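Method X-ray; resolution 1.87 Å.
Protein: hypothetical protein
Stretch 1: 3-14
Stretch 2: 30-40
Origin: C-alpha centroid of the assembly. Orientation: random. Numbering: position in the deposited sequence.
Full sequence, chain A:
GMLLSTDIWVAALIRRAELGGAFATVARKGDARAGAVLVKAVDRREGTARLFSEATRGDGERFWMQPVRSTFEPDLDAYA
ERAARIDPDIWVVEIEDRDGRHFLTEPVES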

# COMPACT_ATOMS: atom_id res chain seq x y z
N LEU A 3 0.58 -14.44 12.45
CA LEU A 3 -0.19 -13.55 13.33
C LEU A 3 -1.58 -13.26 12.70
O LEU A 3 -2.49 -14.10 12.80
CB LEU A 3 0.60 -12.25 13.60
CG LEU A 3 0.03 -11.27 14.66
CD1 LEU A 3 0.67 -11.49 16.03
CD2 LEU A 3 0.22 -9.82 14.22
N LEU A 4 -1.72 -12.14 12.00
CA LEU A 4 -2.97 -11.70 11.40
C LEU A 4 -3.01 -11.98 9.90
O LEU A 4 -2.08 -11.61 9.19
CB LEU A 4 -3.12 -10.19 11.65
CG LEU A 4 -4.47 -9.57 11.31
CD1 LEU A 4 -5.54 -10.11 12.22
CD2 LEU A 4 -4.43 -8.09 11.49
N SER A 5 -4.11 -12.59 9.41
CA SER A 5 -4.27 -12.86 7.97
C SER A 5 -4.30 -11.56 7.22
O SER A 5 -4.89 -10.60 7.68
CB SER A 5 -5.54 -13.66 7.69
OG SER A 5 -5.37 -14.98 8.18
N THR A 6 -3.62 -11.50 6.07
CA THR A 6 -3.53 -10.29 5.25
C THR A 6 -4.90 -9.72 4.87
O THR A 6 -5.09 -8.50 4.93
CB THR A 6 -2.68 -10.55 4.00
OG1 THR A 6 -1.41 -11.02 4.43
CG2 THR A 6 -2.52 -9.29 3.15
N ASP A 7 -5.86 -10.59 4.49
CA ASP A 7 -7.18 -10.11 4.06
C ASP A 7 -7.91 -9.37 5.19
O ASP A 7 -8.63 -8.42 4.92
CB ASP A 7 -8.04 -11.28 3.50
CG ASP A 7 -8.53 -12.27 4.54
OD1 ASP A 7 -7.72 -12.71 5.37
OD2 ASP A 7 -9.71 -12.67 4.47
N ILE A 8 -7.69 -9.77 6.46
CA ILE A 8 -8.29 -9.06 7.62
C ILE A 8 -7.69 -7.64 7.70
O ILE A 8 -8.40 -6.65 7.90
CB ILE A 8 -8.07 -9.89 8.91
CG1 ILE A 8 -8.89 -11.22 8.83
CG2 ILE A 8 -8.49 -9.10 10.18
CD1 ILE A 8 -8.60 -12.23 9.97
N TRP A 9 -6.39 -7.56 7.60
CA TRP A 9 -5.65 -6.30 7.65
C TRP A 9 -6.06 -5.39 6.47
O TRP A 9 -6.24 -4.17 6.63
CB TRP A 9 -4.14 -6.62 7.64
CG TRP A 9 -3.27 -5.38 7.73
CD1 TRP A 9 -2.75 -4.82 8.87
CD2 TRP A 9 -2.93 -4.50 6.65
NE1 TRP A 9 -2.07 -3.66 8.55
CE2 TRP A 9 -2.18 -3.44 7.19
CE3 TRP A 9 -3.17 -4.52 5.25
CZ2 TRP A 9 -1.68 -2.39 6.40
CZ3 TRP A 9 -2.70 -3.48 4.47
CH2 TRP A 9 -1.93 -2.44 5.04
N VAL A 10 -6.21 -5.97 5.27
CA VAL A 10 -6.62 -5.20 4.09
C VAL A 10 -8.06 -4.67 4.28
O VAL A 10 -8.29 -3.49 3.99
CB VAL A 10 -6.43 -6.00 2.76
CG1 VAL A 10 -7.00 -5.23 1.56
CG2 VAL A 10 -4.95 -6.33 2.52
N ALA A 11 -8.97 -5.49 4.84
CA ALA A 11 -10.36 -5.07 5.11
C ALA A 11 -10.37 -3.86 6.06
O ALA A 11 -11.15 -2.92 5.86
CB ALA A 11 -11.18 -6.22 5.69
N ALA A 12 -9.50 -3.87 7.08
CA ALA A 12 -9.43 -2.75 8.02
C ALA A 12 -8.92 -1.48 7.30
O ALA A 12 -9.41 -0.38 7.56
CB ALA A 12 -8.50 -3.09 9.18
N LEU A 13 -7.90 -1.62 6.44
CA LEU A 13 -7.34 -0.47 5.72
C LEU A 13 -8.41 0.17 4.79
O LEU A 13 -8.62 1.39 4.83
CB LEU A 13 -6.11 -0.90 4.92
CG LEU A 13 -5.51 0.18 3.94
CD1 LEU A 13 -4.91 1.38 4.73
CD2 LEU A 13 -4.39 -0.43 3.13
N ILE A 14 -9.10 -0.68 4.00
CA ILE A 14 -10.18 -0.23 3.08
C ILE A 14 -11.24 0.46 3.85
O ILE A 14 -11.64 1.57 3.49
CB ILE A 14 -10.78 -1.41 2.25
CG1 ILE A 14 -9.74 -2.07 1.36
CG2 ILE A 14 -12.03 -0.97 1.45
CD1 ILE A 14 -10.26 -3.44 0.83
N GLY A 30 -3.97 -10.77 -3.36
CA GLY A 30 -2.93 -11.78 -3.17
C GLY A 30 -3.35 -12.91 -2.25
O GLY A 30 -4.55 -13.13 -2.04
N ASP A 31 -2.36 -13.65 -1.70
CA ASP A 31 -2.59 -14.76 -0.78
C ASP A 31 -3.28 -14.25 0.50
O ASP A 31 -2.77 -13.35 1.17
CB ASP A 31 -1.29 -15.53 -0.43
CG ASP A 31 -1.52 -16.70 0.52
OD1 ASP A 31 -2.14 -17.69 0.09
OD2 ASP A 31 -1.19 -16.58 1.72
N ALA A 32 -4.47 -14.82 0.81
CA ALA A 32 -5.31 -14.36 1.93
C ALA A 32 -4.61 -14.39 3.29
O ALA A 32 -4.80 -13.48 4.09
CB ALA A 32 -6.58 -15.22 2.02
N ARG A 33 -3.86 -15.45 3.58
CA ARG A 33 -3.29 -15.61 4.92
C ARG A 33 -1.93 -14.92 5.11
O ARG A 33 -1.71 -14.35 6.17
CB ARG A 33 -3.15 -17.10 5.25
CG ARG A 33 -4.52 -17.73 5.54
CD ARG A 33 -4.49 -19.22 5.88
NE ARG A 33 -5.84 -19.79 5.81
CZ ARG A 33 -6.71 -19.79 6.82
NH1 ARG A 33 -6.37 -19.28 8.00
NH2 ARG A 33 -7.92 -20.31 6.65
N ALA A 34 -1.04 -14.97 4.12
CA ALA A 34 0.32 -14.50 4.33
C ALA A 34 0.88 -13.65 3.21
O ALA A 34 2.08 -13.38 3.21
CB ALA A 34 1.24 -15.71 4.53
N GLY A 35 0.04 -13.22 2.27
CA GLY A 35 0.54 -12.40 1.17
C GLY A 35 1.05 -11.04 1.63
O GLY A 35 0.45 -10.39 2.51
N ALA A 36 2.16 -10.59 1.03
CA ALA A 36 2.71 -9.25 1.27
C ALA A 36 1.76 -8.21 0.69
O ALA A 36 0.90 -8.56 -0.12
CB ALA A 36 4.06 -9.13 0.61
N VAL A 37 1.92 -6.94 1.04
CA VAL A 37 1.05 -5.86 0.57
C VAL A 37 1.87 -4.67 0.05
O VAL A 37 2.84 -4.27 0.68
CB VAL A 37 0.06 -5.36 1.67
CG1 VAL A 37 -0.88 -4.28 1.13
CG2 VAL A 37 -0.77 -6.50 2.27
N LEU A 38 1.45 -4.12 -1.11
CA LEU A 38 1.92 -2.86 -1.67
C LEU A 38 0.79 -1.88 -1.53
O LEU A 38 -0.32 -2.19 -1.95
CB LEU A 38 2.33 -2.95 -3.16
CG LEU A 38 3.64 -3.58 -3.57
CD1 LEU A 38 3.88 -3.33 -5.07
CD2 LEU A 38 4.83 -3.02 -2.76
N VAL A 39 1.04 -0.69 -1.01
CA VAL A 39 0.01 0.33 -0.91
C VAL A 39 0.42 1.52 -1.78
O VAL A 39 1.49 2.08 -1.56
CB VAL A 39 -0.27 0.77 0.55
CG1 VAL A 39 -1.31 1.89 0.61
CG2 VAL A 39 -0.69 -0.41 1.41
N LYS A 40 -0.43 1.88 -2.74
CA LYS A 40 -0.23 3.05 -3.60
C LYS A 40 -1.15 4.15 -3.10
O LYS A 40 -2.36 4.01 -3.19
CB LYS A 40 -0.55 2.70 -5.06
CG LYS A 40 -0.30 3.87 -6.03
CD LYS A 40 -0.78 3.40 -7.42
CE LYS A 40 -0.70 4.44 -8.47
NZ LYS A 40 -1.46 4.02 -9.68
O HOH W 1 -0.30 -14.11 8.18

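What holds the loop in shape next to the helix? Asp31 OD2 accepts a hydrogen bond from Ala34 N at 2.9 Å, and Asp31 O accepts another from Gly35 N at 3.0 Å. These two bonds close a compact turn across residues 31 to 35. The turn leaves the carbonyls of Ala32 and Arg33 facing the start of the helix, where the first backbone NH groups have no earlier helical turn to bond to.

What do Ala32 and Arg33 offer to those free NH groups? Ala32 O accepts a hydrogen bond from Asp7 N, 3.1 Å away, with an angle of 161° at the hydrogen. Arg33 O takes a longer, weak one from Thr6 N at 3.4 Å. Ser5 sits at the N-cap position, but its side chain makes no capping bond; the amides of Thr6 and Asp7 are met by main-chain oxygens of a loop far off in sequence. Ser5 still packs closely here: its CA lies 3.5 Å from Arg33 O in a CA-H...O contact, and its OG is 3.9 Å from Arg33 CG. A water adds to the link, lying 2.5 Å from Arg33 O and 3.2 Å from Leu4 O.

What happens at Gly35? Its carbonyl O accepts a short hydrogen bond from Thr6 OG1, at 2.7 Å, which satisfies the hydroxyl of a buried threonine. Within the loop, an ideal CB on Gly35 would fall 2.7 Å from Asp31 O and clash with it. Thr6, in the m rotamer, points its CA-to-CB bond toward the loop, and its methyl serves the next part of the contact: CG2 lies 3.4 Å from Val37 CG2.

What takes over once the strand begins? Apolar packing does, and it follows the alternation of the strand. Val37 and Val39 point toward the helix, while Leu38 and Lys40 make no contact with it. Val37 CG2 also approaches Val10 CG2 at 4.2 Å, and Val37 CG1 lies 3.9 Å from Trp9 CZ3. Val39 CG2 reaches the edge of the Trp9 ring, 4.3 Å from Trp9 CH2, and packs against Leu13 CD2 at 4.1 Å. Helix and strand run in nearly the same direction, 14° apart, so successive inward valines meet successive turns of the helix, from Thr6 through Trp9 and Val10 to Leu13. With the axes 11.2 Å apart at closest approach, side chains alone bridge this part of the contact.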